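Local structure of Mll7089 protein (Mesorhizobium loti, 2OZ8) at residues T11-A16 and D324-Q329; V31-L36 and N297-A302; S65-E70 and L100-A105; A109-A114 and G274-V279. The protein is of unknown function but resembles mandelate racemase of the enolase superfamily, and may be a magnesium-dependent hydro-lyase. All coordinates share one frame; numbering follows the deposited sequence.

Contact 1 of 4, residues T11-A16 and D324-Q329; sequences TRFQFA and DHLVEQ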
loop_
_atom_site.group_PDB
_atom_site.type_symbol
_atom_site.label_atom_id
_atom_site.label_comp_id
_atom_site.label_asym_id
_atom_site.label_seq_id
_atom_site.Cartn_x
_atom_site.Cartn_y
_atom_site.Cartn_z
ATOM N N THR A 11 -30.568 -12.682 -39.728
ATOM C CA THR A 11 -30.089 -13.102 -41.028
ATOM C C THR A 11 -28.639 -13.520 -40.952
ATOM O O THR A 11 -27.770 -12.690 -40.665
ATOM C CB THR A 11 -30.268 -12.008 -42.090
ATOM O OG1 THR A 11 -31.596 -11.490 -42.012
ATOM C CG2 THR A 11 -30.079 -12.585 -43.439
ATOM N N ARG A 12 -28.385 -14.795 -41.245
ATOM C CA ARG A 12 -27.057 -15.362 -41.144
ATOM C C ARG A 12 -26.227 -15.191 -42.427
ATOM O O ARG A 12 -26.722 -15.460 -43.513
ATOM C CB ARG A 12 -27.187 -16.818 -40.766
ATOM C CG ARG A 12 -25.926 -17.472 -40.346
ATOM C CD ARG A 12 -26.082 -18.966 -40.371
ATOM N NE ARG A 12 -24.842 -19.653 -40.010
ATOM C CZ ARG A 12 -23.830 -19.877 -40.843
ATOM N NH1 ARG A 12 -23.898 -19.470 -42.111
ATOM N NH2 ARG A 12 -22.763 -20.538 -40.418
ATOM N N PHE A 13 -24.976 -14.751 -42.280
ATOM C CA PHE A 13 -23.975 -14.660 -43.352
ATOM C C PHE A 13 -22.698 -15.499 -43.023
ATOM O O PHE A 13 -22.282 -15.661 -41.852
ATOM C CB PHE A 13 -23.596 -13.198 -43.604
ATOM C CG PHE A 13 -24.788 -12.297 -43.942
ATOM C CD1 PHE A 13 -25.278 -12.216 -45.239
ATOM C CD2 PHE A 13 -25.426 -11.565 -42.955
ATOM C CE1 PHE A 13 -26.381 -11.423 -45.550
ATOM C CE2 PHE A 13 -26.521 -10.766 -43.255
ATOM C CZ PHE A 13 -26.998 -10.700 -44.556
ATOM N N GLN A 14 -22.075 -16.054 -44.046
ATOM C CA GLN A 14 -20.846 -16.812 -43.848
ATOM C C GLN A 14 -20.151 -16.739 -45.214
ATOM O O GLN A 14 -20.597 -17.373 -46.161
ATOM C CB GLN A 14 -21.117 -18.256 -43.430
ATOM C CG GLN A 14 -19.824 -19.110 -43.234
ATOM C CD GLN A 14 -20.085 -20.616 -42.960
ATOM O OE1 GLN A 14 -21.218 -21.068 -42.794
ATOM N NE2 GLN A 14 -19.032 -21.377 -42.932
ATOM N N PHE A 15 -19.095 -15.935 -45.311
ATOM C CA PHE A 15 -18.425 -15.684 -46.584
ATOM C C PHE A 15 -16.909 -15.555 -46.486
ATOM O O PHE A 15 -16.384 -15.247 -45.431
ATOM C CB PHE A 15 -19.014 -14.459 -47.260
ATOM C CG PHE A 15 -18.991 -13.184 -46.418
ATOM C CD1 PHE A 15 -17.982 -12.214 -46.607
ATOM C CD2 PHE A 15 -20.020 -12.904 -45.496
ATOM C CE1 PHE A 15 -18.006 -10.961 -45.917
ATOM C CE2 PHE A 15 -20.047 -11.686 -44.760
ATOM C CZ PHE A 15 -19.023 -10.707 -44.984
ATOM N N ALA A 16 -16.228 -15.796 -47.609
ATOM C CA ALA A 16 -14.771 -15.642 -47.734
ATOM C C ALA A 16 -14.384 -14.180 -47.696
ATOM O O ALA A 16 -15.143 -13.303 -48.169
ATOM C CB ALA A 16 -14.248 -16.288 -49.039
ATOM N N ASP A 324 -19.024 -3.916 -46.979
ATOM C CA ASP A 324 -19.919 -2.828 -47.341
ATOM C C ASP A 324 -21.158 -3.304 -48.111
ATOM O O ASP A 324 -22.220 -2.669 -48.056
ATOM C CB ASP A 324 -19.154 -1.763 -48.153
ATOM C CG ASP A 324 -18.135 -0.975 -47.314
ATOM O OD1 ASP A 324 -17.822 -1.329 -46.135
ATOM O OD2 ASP A 324 -17.638 0.032 -47.840
ATOM N N HIS A 325 -21.023 -4.411 -48.835
ATOM C CA HIS A 325 -22.097 -4.923 -49.644
ATOM C C HIS A 325 -23.344 -5.284 -48.803
ATOM O O HIS A 325 -24.484 -5.409 -49.339
ATOM C CB HIS A 325 -21.613 -6.130 -50.445
ATOM C CG HIS A 325 -21.249 -7.293 -49.595
ATOM N ND1 HIS A 325 -20.113 -7.317 -48.809
ATOM C CD2 HIS A 325 -21.878 -8.478 -49.392
ATOM C CE1 HIS A 325 -20.059 -8.464 -48.162
ATOM N NE2 HIS A 325 -21.117 -9.188 -48.498
ATOM N N LEU A 326 -23.149 -5.430 -47.500
ATOM C CA LEU A 326 -24.228 -5.833 -46.655
ATOM C C LEU A 326 -25.200 -4.697 -46.331
ATOM O O LEU A 326 -26.320 -4.971 -45.894
ATOM C CB LEU A 326 -23.716 -6.484 -45.379
ATOM C CG LEU A 326 -22.915 -7.785 -45.366
ATOM C CD1 LEU A 326 -22.282 -7.977 -43.987
ATOM C CD2 LEU A 326 -23.704 -9.027 -45.756
ATOM N N VAL A 327 -24.800 -3.442 -46.537
ATOM C CA VAL A 327 -25.646 -2.308 -46.145
ATOM C C VAL A 327 -25.869 -1.331 -47.310
ATOM O O VAL A 327 -25.084 -1.316 -48.277
ATOM C CB VAL A 327 -25.023 -1.502 -44.963
ATOM C CG1 VAL A 327 -25.249 -2.199 -43.585
ATOM C CG2 VAL A 327 -23.548 -1.187 -45.258
ATOM N N GLU A 328 -26.904 -0.489 -47.205
ATOM C CA GLU A 328 -27.245 0.455 -48.284
ATOM C C GLU A 328 -26.191 1.507 -48.431
ATOM O O GLU A 328 -25.666 1.665 -49.518
ATOM C CB GLU A 328 -28.630 1.084 -48.091
ATOM C CG GLU A 328 -29.736 0.042 -48.191
ATOM C CD GLU A 328 -31.132 0.552 -47.895
ATOM O OE1 GLU A 328 -31.312 1.714 -47.398
ATOM O OE2 GLU A 328 -32.066 -0.252 -48.170
ATOM N N GLN A 329 -25.884 2.230 -47.354
ATOM C CA GLN A 329 -24.751 3.171 -47.340
ATOM C C GLN A 329 -23.875 3.063 -46.100
ATOM O O GLN A 329 -24.299 3.390 -44.977
ATOM C CB GLN A 329 -25.173 4.639 -47.560
ATOM C CG GLN A 329 -26.455 4.965 -46.942
ATOM C CD GLN A 329 -27.129 6.187 -47.507
ATOM O OE1 GLN A 329 -26.481 7.159 -47.897
ATOM N NE2 GLN A 329 -28.451 6.152 -47.527
#
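Gln14 OE1 takes N-H groups from both Arg12 NH1 (3.2 Å) and Arg12 NH2 (2.9 Å), on the face of strand 11-16 turned away from Phe13 and Phe15, the two rings that meet Leu326 and His325. The bond from NH1 lies in the amide plane on a lone pair; NH2 comes from above that plane but makes the straighter bond, 154°. Both guanidinium nitrogens also reach backbone carbonyls, of Arg360 and Leu57, so the buried guanidinium is ringed by oxygen acceptors, which would probably stabilise its charge. Across the contact the packing is apolar and aromatic. Leu326 CD2 sits over one face of Phe13, 3.6 Å from the ring centroid, a CH-pi contact. Phe15 and His325 form a T-shaped pair: the imidazole presents its CE1 edge to the phenyl face, with centroids 5.3 Å apart and planes at 84°. His325 CG lies between its own backbone N and carbonyl carbon (chi1 65°), which swings the imidazole toward Phe15. Leu326 CD1 reaches Phe15 CZ more loosely, at 4.4 Å. The short 3-10 turn 324-326, following barrel strand 313-318, thus lies against strand 5-17 of the antiparallel capping sheet, where strand 27-40 runs alongside.

Contact 2 of 4, residues V31-L36 and N297-A302; sequences VNVAAL and NTFLEA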
loop_
_atom_site.group_PDB
_atom_site.type_symbol
_atom_site.label_atom_id
_atom_site.label_comp_id
_atom_site.label_asym_id
_atom_site.label_seq_id
_atom_site.Cartn_x
_atom_site.Cartn_y
_atom_site.Cartn_z
ATOM N N VAL A 31 -15.658 -14.763 -42.765
ATOM C CA VAL A 31 -16.409 -13.878 -41.916
ATOM C C VAL A 31 -17.666 -14.629 -41.522
ATOM O O VAL A 31 -18.339 -15.202 -42.370
ATOM C CB VAL A 31 -16.820 -12.660 -42.670
ATOM C CG1 VAL A 31 -17.557 -11.700 -41.753
ATOM C CG2 VAL A 31 -15.604 -12.000 -43.303
ATOM N N ASN A 32 -17.980 -14.620 -40.240
ATOM C CA ASN A 32 -19.173 -15.261 -39.725
ATOM C C ASN A 32 -19.985 -14.237 -38.966
ATOM O O ASN A 32 -19.523 -13.748 -37.953
ATOM C CB ASN A 32 -18.759 -16.402 -38.829
ATOM C CG ASN A 32 -18.521 -17.686 -39.613
ATOM O OD1 ASN A 32 -19.457 -18.424 -39.898
ATOM N ND2 ASN A 32 -17.277 -17.967 -39.933
ATOM N N VAL A 33 -21.157 -13.853 -39.487
ATOM C CA VAL A 33 -21.890 -12.694 -38.965
ATOM C C VAL A 33 -23.381 -12.810 -39.270
ATOM O O VAL A 33 -23.770 -13.281 -40.345
ATOM C CB VAL A 33 -21.290 -11.338 -39.470
ATOM C CG1 VAL A 33 -21.456 -11.141 -40.989
ATOM C CG2 VAL A 33 -21.855 -10.171 -38.743
ATOM N N ALA A 34 -24.210 -12.428 -38.291
ATOM C CA ALA A 34 -25.640 -12.395 -38.463
ATOM C C ALA A 34 -26.200 -11.011 -38.089
ATOM O O ALA A 34 -25.800 -10.407 -37.077
ATOM C CB ALA A 34 -26.307 -13.494 -37.653
ATOM N N ALA A 35 -27.125 -10.525 -38.917
ATOM C CA ALA A 35 -27.791 -9.269 -38.649
ATOM C C ALA A 35 -28.927 -9.564 -37.709
ATOM O O ALA A 35 -29.620 -10.546 -37.857
ATOM C CB ALA A 35 -28.287 -8.633 -39.937
ATOM N N LEU A 36 -29.056 -8.723 -36.697
ATOM C CA LEU A 36 -30.083 -8.820 -35.708
ATOM C C LEU A 36 -30.918 -7.580 -35.934
ATOM O O LEU A 36 -30.405 -6.457 -35.906
ATOM C CB LEU A 36 -29.469 -8.814 -34.306
ATOM C CG LEU A 36 -30.468 -8.575 -33.161
ATOM C CD1 LEU A 36 -31.444 -9.738 -33.046
ATOM C CD2 LEU A 36 -29.747 -8.303 -31.829
ATOM N N ASN A 297 -12.018 -1.628 -34.111
ATOM C CA ASN A 297 -12.930 -2.126 -35.124
ATOM C C ASN A 297 -14.291 -2.363 -34.534
ATOM O O ASN A 297 -14.404 -3.053 -33.529
ATOM C CB ASN A 297 -12.424 -3.410 -35.758
ATOM C CG ASN A 297 -11.283 -3.160 -36.679
ATOM O OD1 ASN A 297 -10.257 -3.847 -36.622
ATOM N ND2 ASN A 297 -11.425 -2.146 -37.525
ATOM N N THR A 298 -15.292 -1.712 -35.124
ATOM C CA THR A 298 -16.673 -2.081 -34.911
ATOM C C THR A 298 -17.226 -2.551 -36.255
ATOM O O THR A 298 -16.827 -2.052 -37.311
ATOM C CB THR A 298 -17.488 -0.953 -34.220
ATOM O OG1 THR A 298 -17.483 0.273 -34.984
ATOM C CG2 THR A 298 -16.886 -0.667 -32.820
ATOM N N PHE A 299 -18.082 -3.563 -36.237
ATOM C CA PHE A 299 -18.673 -4.049 -37.481
ATOM C C PHE A 299 -19.375 -2.928 -38.224
ATOM O O PHE A 299 -20.281 -2.321 -37.705
ATOM C CB PHE A 299 -19.607 -5.251 -37.267
ATOM C CG PHE A 299 -19.754 -6.088 -38.492
ATOM C CD1 PHE A 299 -18.954 -7.203 -38.678
ATOM C CD2 PHE A 299 -20.639 -5.719 -39.510
ATOM C CE1 PHE A 299 -19.058 -7.966 -39.834
ATOM C CE2 PHE A 299 -20.762 -6.485 -40.668
ATOM C CZ PHE A 299 -19.968 -7.601 -40.836
ATOM N N LEU A 300 -18.898 -2.657 -39.437
ATOM C CA LEU A 300 -19.394 -1.605 -40.306
ATOM C C LEU A 300 -19.312 -0.198 -39.747
ATOM O O LEU A 300 -20.022 0.688 -40.203
ATOM C CB LEU A 300 -20.817 -1.922 -40.856
ATOM C CG LEU A 300 -20.787 -2.890 -42.039
ATOM C CD1 LEU A 300 -22.187 -3.261 -42.503
ATOM C CD2 LEU A 300 -19.970 -2.325 -43.188
ATOM N N GLU A 301 -18.419 0.001 -38.785
ATOM C CA GLU A 301 -18.028 1.324 -38.276
ATOM C C GLU A 301 -19.170 2.022 -37.537
ATOM O O GLU A 301 -19.189 3.236 -37.411
ATOM C CB GLU A 301 -17.424 2.209 -39.389
ATOM C CG GLU A 301 -16.018 1.804 -39.857
ATOM C CD GLU A 301 -15.984 0.415 -40.461
ATOM O OE1 GLU A 301 -16.709 0.177 -41.465
ATOM O OE2 GLU A 301 -15.263 -0.466 -39.911
ATOM N N ALA A 302 -20.110 1.236 -37.034
ATOM C CA ALA A 302 -21.121 1.714 -36.108
ATOM C C ALA A 302 -20.551 2.591 -34.949
ATOM O O ALA A 302 -21.178 3.600 -34.535
ATOM C CB ALA A 302 -21.897 0.515 -35.548
#
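Val33 and Phe299 bring their backbones closest, CA to CA 9.3 Å, where strand 31-36 faces a tight turn of segment 297-302. Glu301 N bonds to Thr298 O at 3.0 Å across a type II beta turn with Phe299 and Leu300 at its corners. Leu300 (phi 60°) and Glu301 (phi 67°) both take left-handed backbone conformations, and the turn holds Phe299 out toward the strand. Val33 and Phe299 reach for each other from opposite directions. Val33 CG2, anti to the backbone N (CG1 at chi1 66°), comes over one face of the phenyl ring, 4.0 Å from its centroid and nearer its rim, and closest to Phe299 CE1 at 3.7 Å. Val33 CG1 also touches the ring, 3.8 Å from Phe299 CZ. The strand belongs to the antiparallel sheet of the capping domain, whereas the turn follows barrel strand 293-295, at the end of the TIM barrel where enolase-superfamily enzymes place their active site; Phe299 thus bridges cap and barrel. Phe323 also stacks on the Phe299 ring, and Phe49 of strand 45-52 meets it at a slant. Val31 CG1 stands more loosely at the ring edge, 4.5 Å from Phe299 CE1.

Contact 3 of 4, residues S65-E70 and L100-A105; sequences SVFEHE and LPFHEA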
loop_
_atom_site.group_PDB
_atom_site.type_symbol
_atom_site.label_atom_id
_atom_site.label_comp_id
_atom_site.label_asym_id
_atom_site.label_seq_id
_atom_site.Cartn_x
_atom_site.Cartn_y
_atom_site.Cartn_z
ATOM N N SER A 65 -33.442 -19.586 -32.162
ATOM C CA SER A 65 -33.973 -20.276 -31.002
ATOM C C SER A 65 -33.278 -19.870 -29.708
ATOM O O SER A 65 -33.906 -19.758 -28.673
ATOM C CB SER A 65 -33.905 -21.779 -31.214
ATOM O OG SER A 65 -34.793 -22.120 -32.294
ATOM N N VAL A 66 -31.983 -19.631 -29.771
ATOM C CA VAL A 66 -31.229 -19.218 -28.606
ATOM C C VAL A 66 -31.602 -17.772 -28.258
ATOM O O VAL A 66 -31.934 -17.470 -27.121
ATOM C CB VAL A 66 -29.729 -19.410 -28.856
ATOM C CG1 VAL A 66 -28.908 -18.852 -27.730
ATOM C CG2 VAL A 66 -29.434 -20.913 -29.051
ATOM N N PHE A 67 -31.592 -16.882 -29.241
ATOM C CA PHE A 67 -32.032 -15.506 -28.979
ATOM C C PHE A 67 -33.433 -15.436 -28.365
ATOM O O PHE A 67 -33.600 -14.753 -27.353
ATOM C CB PHE A 67 -31.945 -14.641 -30.235
ATOM C CG PHE A 67 -32.092 -13.171 -29.976
ATOM C CD1 PHE A 67 -30.988 -12.392 -29.619
ATOM C CD2 PHE A 67 -33.329 -12.536 -30.123
ATOM C CE1 PHE A 67 -31.114 -10.973 -29.421
ATOM C CE2 PHE A 67 -33.449 -11.111 -29.888
ATOM C CZ PHE A 67 -32.336 -10.352 -29.551
ATOM N N GLU A 68 -34.410 -16.145 -28.957
ATOM C CA GLU A 68 -35.786 -16.219 -28.422
ATOM C C GLU A 68 -35.824 -16.674 -26.957
ATOM O O GLU A 68 -36.529 -16.107 -26.151
ATOM C CB GLU A 68 -36.717 -17.099 -29.289
ATOM C CG GLU A 68 -38.223 -16.766 -29.112
ATOM C CD GLU A 68 -39.134 -17.187 -30.303
ATOM O OE1 GLU A 68 -40.208 -17.815 -30.026
ATOM O OE2 GLU A 68 -38.807 -16.885 -31.506
ATOM N N HIS A 69 -35.033 -17.687 -26.623
ATOM C CA HIS A 69 -35.021 -18.229 -25.282
ATOM C C HIS A 69 -34.240 -17.374 -24.296
ATOM O O HIS A 69 -34.636 -17.242 -23.140
ATOM C CB HIS A 69 -34.476 -19.668 -25.277
ATOM C CG HIS A 69 -34.679 -20.382 -23.964
ATOM N ND1 HIS A 69 -33.684 -20.491 -23.009
ATOM C CD2 HIS A 69 -35.774 -20.992 -23.439
ATOM C CE1 HIS A 69 -34.151 -21.157 -21.964
ATOM N NE2 HIS A 69 -35.414 -21.474 -22.203
ATOM N N GLU A 70 -33.135 -16.788 -24.729
ATOM C CA GLU A 70 -32.210 -16.180 -23.772
ATOM C C GLU A 70 -32.344 -14.681 -23.597
ATOM O O GLU A 70 -32.286 -14.181 -22.462
ATOM C CB GLU A 70 -30.783 -16.565 -24.128
ATOM C CG GLU A 70 -30.618 -18.075 -24.036
ATOM C CD GLU A 70 -29.265 -18.589 -24.406
ATOM O OE1 GLU A 70 -28.308 -17.775 -24.562
ATOM O OE2 GLU A 70 -29.171 -19.832 -24.551
ATOM N N LEU A 100 -24.341 -17.505 -27.288
ATOM C CA LEU A 100 -23.801 -16.898 -28.495
ATOM C C LEU A 100 -23.517 -15.451 -28.154
ATOM O O LEU A 100 -24.155 -14.905 -27.262
ATOM C CB LEU A 100 -24.838 -16.978 -29.628
ATOM C CG LEU A 100 -24.999 -18.330 -30.360
ATOM C CD1 LEU A 100 -26.345 -18.440 -31.052
ATOM C CD2 LEU A 100 -23.882 -18.525 -31.368
ATOM N N PRO A 101 -22.563 -14.806 -28.852
ATOM C CA PRO A 101 -22.283 -13.407 -28.502
ATOM C C PRO A 101 -23.345 -12.348 -28.973
ATOM O O PRO A 101 -23.167 -11.698 -30.024
ATOM C CB PRO A 101 -20.918 -13.162 -29.147
ATOM C CG PRO A 101 -20.875 -14.082 -30.346
ATOM C CD PRO A 101 -21.697 -15.291 -29.946
ATOM N N PHE A 102 -24.383 -12.153 -28.154
ATOM C CA PHE A 102 -25.471 -11.196 -28.408
ATOM C C PHE A 102 -25.319 -9.790 -27.744
ATOM O O PHE A 102 -26.006 -8.807 -28.103
ATOM C CB PHE A 102 -26.796 -11.793 -27.890
ATOM C CG PHE A 102 -27.234 -13.055 -28.595
ATOM C CD1 PHE A 102 -27.322 -13.113 -29.981
ATOM C CD2 PHE A 102 -27.617 -14.173 -27.863
ATOM C CE1 PHE A 102 -27.779 -14.249 -30.615
ATOM C CE2 PHE A 102 -28.082 -15.312 -28.492
ATOM C CZ PHE A 102 -28.148 -15.358 -29.865
ATOM N N HIS A 103 -24.443 -9.706 -26.758
ATOM C CA HIS A 103 -24.339 -8.510 -25.946
ATOM C C HIS A 103 -24.139 -7.224 -26.805
ATOM O O HIS A 103 -24.967 -6.317 -26.724
ATOM C CB HIS A 103 -23.266 -8.729 -24.856
ATOM C CG HIS A 103 -23.074 -7.576 -23.950
ATOM N ND1 HIS A 103 -23.973 -7.260 -22.954
ATOM C CD2 HIS A 103 -22.081 -6.656 -23.871
ATOM C CE1 HIS A 103 -23.544 -6.196 -22.294
ATOM N NE2 HIS A 103 -22.400 -5.803 -22.836
ATOM N N GLU A 104 -23.104 -7.192 -27.652
ATOM C CA GLU A 104 -22.836 -6.029 -28.496
ATOM C C GLU A 104 -23.989 -5.685 -29.472
ATOM O O GLU A 104 -24.450 -4.551 -29.497
ATOM C CB GLU A 104 -21.501 -6.205 -29.247
ATOM C CG GLU A 104 -21.174 -5.120 -30.284
ATOM C CD GLU A 104 -19.684 -5.121 -30.715
ATOM O OE1 GLU A 104 -18.886 -5.993 -30.243
ATOM O OE2 GLU A 104 -19.306 -4.227 -31.538
ATOM N N ALA A 105 -24.439 -6.678 -30.243
ATOM C CA ALA A 105 -25.507 -6.556 -31.263
ATOM C C ALA A 105 -26.791 -5.975 -30.684
ATOM O O ALA A 105 -27.426 -5.071 -31.268
ATOM C CB ALA A 105 -25.796 -7.951 -31.901
#
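In the helical part of the capping domain that enolase-superfamily proteins carry beside their barrel, helix 60-70 packs on the lead-in to helix 103-118, and Phe67 and Phe102 make a T-shaped pair at this junction. The edge of Phe67 is directed at the face of Phe102, with centroids 5.2 Å apart and planes at 81°. Phe67 CD1 stands over the middle of the Phe102 ring, 3.8 Å from Phe102 CD1. Phe67 gets there with CG anti to the backbone N (chi1 -167°), which carries the ring off the helix flank, CD1 edge foremost. On the opposite face of Phe102 lies Leu100 CB, nearer the rim, so the ring is held between the side chain of Phe67 and a residue of its own segment. That closeness of Leu100 and Phe102 follows from an inverse gamma turn centred on Pro101, with a weak Phe102 N to Leu100 O bond of 2.9 Å. Strand residues Leu36 and Leu38 lie against Phe67, and Ile50 against Phe102, joining the pair to the capping sheet. The outward side of helix 60-70 packs on the second subunit, where His69 lies on Pro56 of that chain. Val66 CG1 approaches the edge of the Phe102 ring in its plane, 3.7 Å from Phe102 CE2, and Val66 CB lies 4.1 Å from Leu100 CD1.

Contact 4 of 4, residues A109-A114 and G274-V279; sequences ALWDLA and GQVTDV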
loop_
_atom_site.group_PDB
_atom_site.type_symbol
_atom_site.label_atom_id
_atom_site.label_comp_id
_atom_site.label_asym_id
_atom_site.label_seq_id
_atom_site.Cartn_x
_atom_site.Cartn_y
_atom_site.Cartn_z
ATOM N N ALA A 109 -28.335 -2.483 -31.862
ATOM C CA ALA A 109 -29.709 -2.480 -32.380
ATOM C C ALA A 109 -30.667 -1.661 -31.510
ATOM O O ALA A 109 -31.424 -0.846 -32.037
ATOM C CB ALA A 109 -30.214 -3.871 -32.535
ATOM N N LEU A 110 -30.610 -1.839 -30.189
ATOM C CA LEU A 110 -31.424 -1.005 -29.257
ATOM C C LEU A 110 -31.208 0.502 -29.403
ATOM O O LEU A 110 -32.188 1.252 -29.518
ATOM C CB LEU A 110 -31.230 -1.422 -27.791
ATOM C CG LEU A 110 -31.824 -2.753 -27.366
ATOM C CD1 LEU A 110 -31.538 -2.991 -25.917
ATOM C CD2 LEU A 110 -33.371 -2.769 -27.700
ATOM N N TRP A 111 -29.952 0.950 -29.414
ATOM C CA TRP A 111 -29.668 2.390 -29.652
ATOM C C TRP A 111 -29.984 2.931 -31.054
ATOM O O TRP A 111 -30.310 4.082 -31.228
ATOM C CB TRP A 111 -28.212 2.733 -29.330
ATOM C CG TRP A 111 -27.880 2.758 -27.889
ATOM C CD1 TRP A 111 -27.379 1.719 -27.136
ATOM C CD2 TRP A 111 -28.036 3.863 -27.000
ATOM N NE1 TRP A 111 -27.184 2.132 -25.846
ATOM C CE2 TRP A 111 -27.581 3.445 -25.733
ATOM C CE3 TRP A 111 -28.516 5.177 -27.146
ATOM C CZ2 TRP A 111 -27.574 4.307 -24.618
ATOM C CZ3 TRP A 111 -28.514 6.028 -26.021
ATOM C CH2 TRP A 111 -28.044 5.583 -24.792
ATOM N N ASP A 112 -29.829 2.106 -32.058
ATOM C CA ASP A 112 -30.236 2.465 -33.406
ATOM C C ASP A 112 -31.772 2.754 -33.433
ATOM O O ASP A 112 -32.244 3.793 -33.904
ATOM C CB ASP A 112 -29.899 1.285 -34.322
ATOM C CG ASP A 112 -30.179 1.581 -35.774
ATOM O OD1 ASP A 112 -29.989 2.747 -36.162
ATOM O OD2 ASP A 112 -30.588 0.654 -36.506
ATOM N N LEU A 113 -32.532 1.790 -32.926
ATOM C CA LEU A 113 -33.951 1.921 -32.750
ATOM C C LEU A 113 -34.355 3.126 -31.896
ATOM O O LEU A 113 -35.246 3.862 -32.295
ATOM C CB LEU A 113 -34.516 0.610 -32.193
ATOM C CG LEU A 113 -36.015 0.515 -31.936
ATOM C CD1 LEU A 113 -36.834 0.980 -33.149
ATOM C CD2 LEU A 113 -36.257 -0.919 -31.628
ATOM N N ALA A 114 -33.710 3.336 -30.751
ATOM C CA ALA A 114 -34.001 4.486 -29.875
ATOM C C ALA A 114 -33.775 5.819 -30.534
ATOM O O ALA A 114 -34.563 6.741 -30.379
ATOM C CB ALA A 114 -33.197 4.413 -28.591
ATOM N N GLY A 274 -17.660 -1.734 -29.741
ATOM C CA GLY A 274 -18.967 -1.172 -30.067
ATOM C C GLY A 274 -20.122 -1.491 -29.137
ATOM O O GLY A 274 -21.262 -1.315 -29.536
ATOM N N GLN A 275 -19.849 -1.929 -27.893
ATOM C CA GLN A 275 -20.918 -2.135 -26.955
ATOM C C GLN A 275 -21.428 -0.782 -26.537
ATOM O O GLN A 275 -20.996 -0.231 -25.526
ATOM C CB GLN A 275 -20.456 -2.930 -25.741
ATOM C CG GLN A 275 -19.953 -4.311 -26.071
ATOM C CD GLN A 275 -18.516 -4.299 -26.575
ATOM O OE1 GLN A 275 -17.884 -3.221 -26.729
ATOM N NE2 GLN A 275 -17.997 -5.490 -26.866
ATOM N N VAL A 276 -22.367 -0.243 -27.287
ATOM C CA VAL A 276 -22.733 1.169 -27.115
ATOM C C VAL A 276 -22.930 1.597 -25.687
ATOM O O VAL A 276 -22.323 2.565 -25.284
ATOM C CB VAL A 276 -23.973 1.619 -27.917
ATOM C CG1 VAL A 276 -24.187 3.149 -27.730
ATOM C CG2 VAL A 276 -23.856 1.224 -29.342
ATOM N N THR A 277 -23.784 0.912 -24.941
ATOM C CA THR A 277 -24.060 1.298 -23.571
ATOM C C THR A 277 -22.844 1.145 -22.649
ATOM O O THR A 277 -22.578 2.034 -21.836
ATOM C CB THR A 277 -25.238 0.469 -22.952
ATOM O OG1 THR A 277 -26.374 0.474 -23.839
ATOM C CG2 THR A 277 -25.635 1.037 -21.553
ATOM N N ASP A 278 -22.108 0.043 -22.757
ATOM C CA ASP A 278 -20.881 -0.119 -21.947
ATOM C C ASP A 278 -19.863 0.989 -22.241
ATOM O O ASP A 278 -19.222 1.487 -21.312
ATOM C CB ASP A 278 -20.184 -1.458 -22.162
ATOM C CG ASP A 278 -21.090 -2.653 -21.982
ATOM O OD1 ASP A 278 -22.235 -2.492 -21.508
ATOM O OD2 ASP A 278 -20.642 -3.785 -22.324
ATOM N N VAL A 279 -19.721 1.348 -23.535
ATOM C CA VAL A 279 -18.764 2.369 -24.002
ATOM C C VAL A 279 -19.068 3.749 -23.496
ATOM O O VAL A 279 -18.146 4.478 -23.079
ATOM C CB VAL A 279 -18.642 2.386 -25.539
ATOM C CG1 VAL A 279 -17.830 3.568 -26.019
ATOM C CG2 VAL A 279 -17.990 1.085 -26.016
#
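Trp111 meets two consecutive residues, Val276 and Thr277, with different parts of its indole. Trp111 NE1 donates to Thr277 OG1 at 2.7 Å in a nearly straight bond, 172° at the hydrogen, and the oxygen lies almost in the indole plane. Val276 CG1 covers one face of the five-membered ring, 3.6 Å from its centroid, and Val276 CB packs 3.5 Å from Trp111 CD1. Ring plane and ring face are therefore engaged at once, which fixes the tilt of the indole. Val276 CG1 is brought over the ring by a chi1 of -176°, anti to its backbone N. Both partners lie in the first turn of helix 276-289, with Gln275 at the N-cap position and the centre of an inverse gamma turn; Gln275 O accepts from Val279 N at 2.8 Å. A second link between the same two helices comes from Asp278, whose carboxylate accepts from His103 and Gln107 on helix 103-118. Asp112, next to the tryptophan, ties that helix to the backbone N-H groups of Leu47 and His346. Farther out, His85 of the third subunit meets the Trp111 ring edge-to-face, and a sulfate ion, probably from the crystallisation liquor, is about 5 Å from the Thr277 side chain. Since an indole N-H can only donate, Thr277 OG1 must serve here as acceptor, and this bond satisfies the one polar atom of a buried ring where cap helix and barrel helix join.

In the fold
Contacts 1, 2 and 4 join the capping domain to the TIM barrel, while contact 3 is internal to the cap. Contacts 1 and 2 lie on neighbouring antiparallel strands, 5-17 and 27-40, with centres 8 Å apart. Contacts 3 and 4 share helix 103-118, centres 15 Å apart, and the His103 to Asp278 bond connects them. The centres of contacts 2 and 3 are about 15 Å apart, yet they touch through Leu36, which packs on Phe67. In sequence, contact 1 spans the widest interval and encloses contact 2, which in turn encloses contacts 3 and 4, one after the other. The N-terminal sheet and helix 103-118 are thus fastened to barrel segments far along the chain.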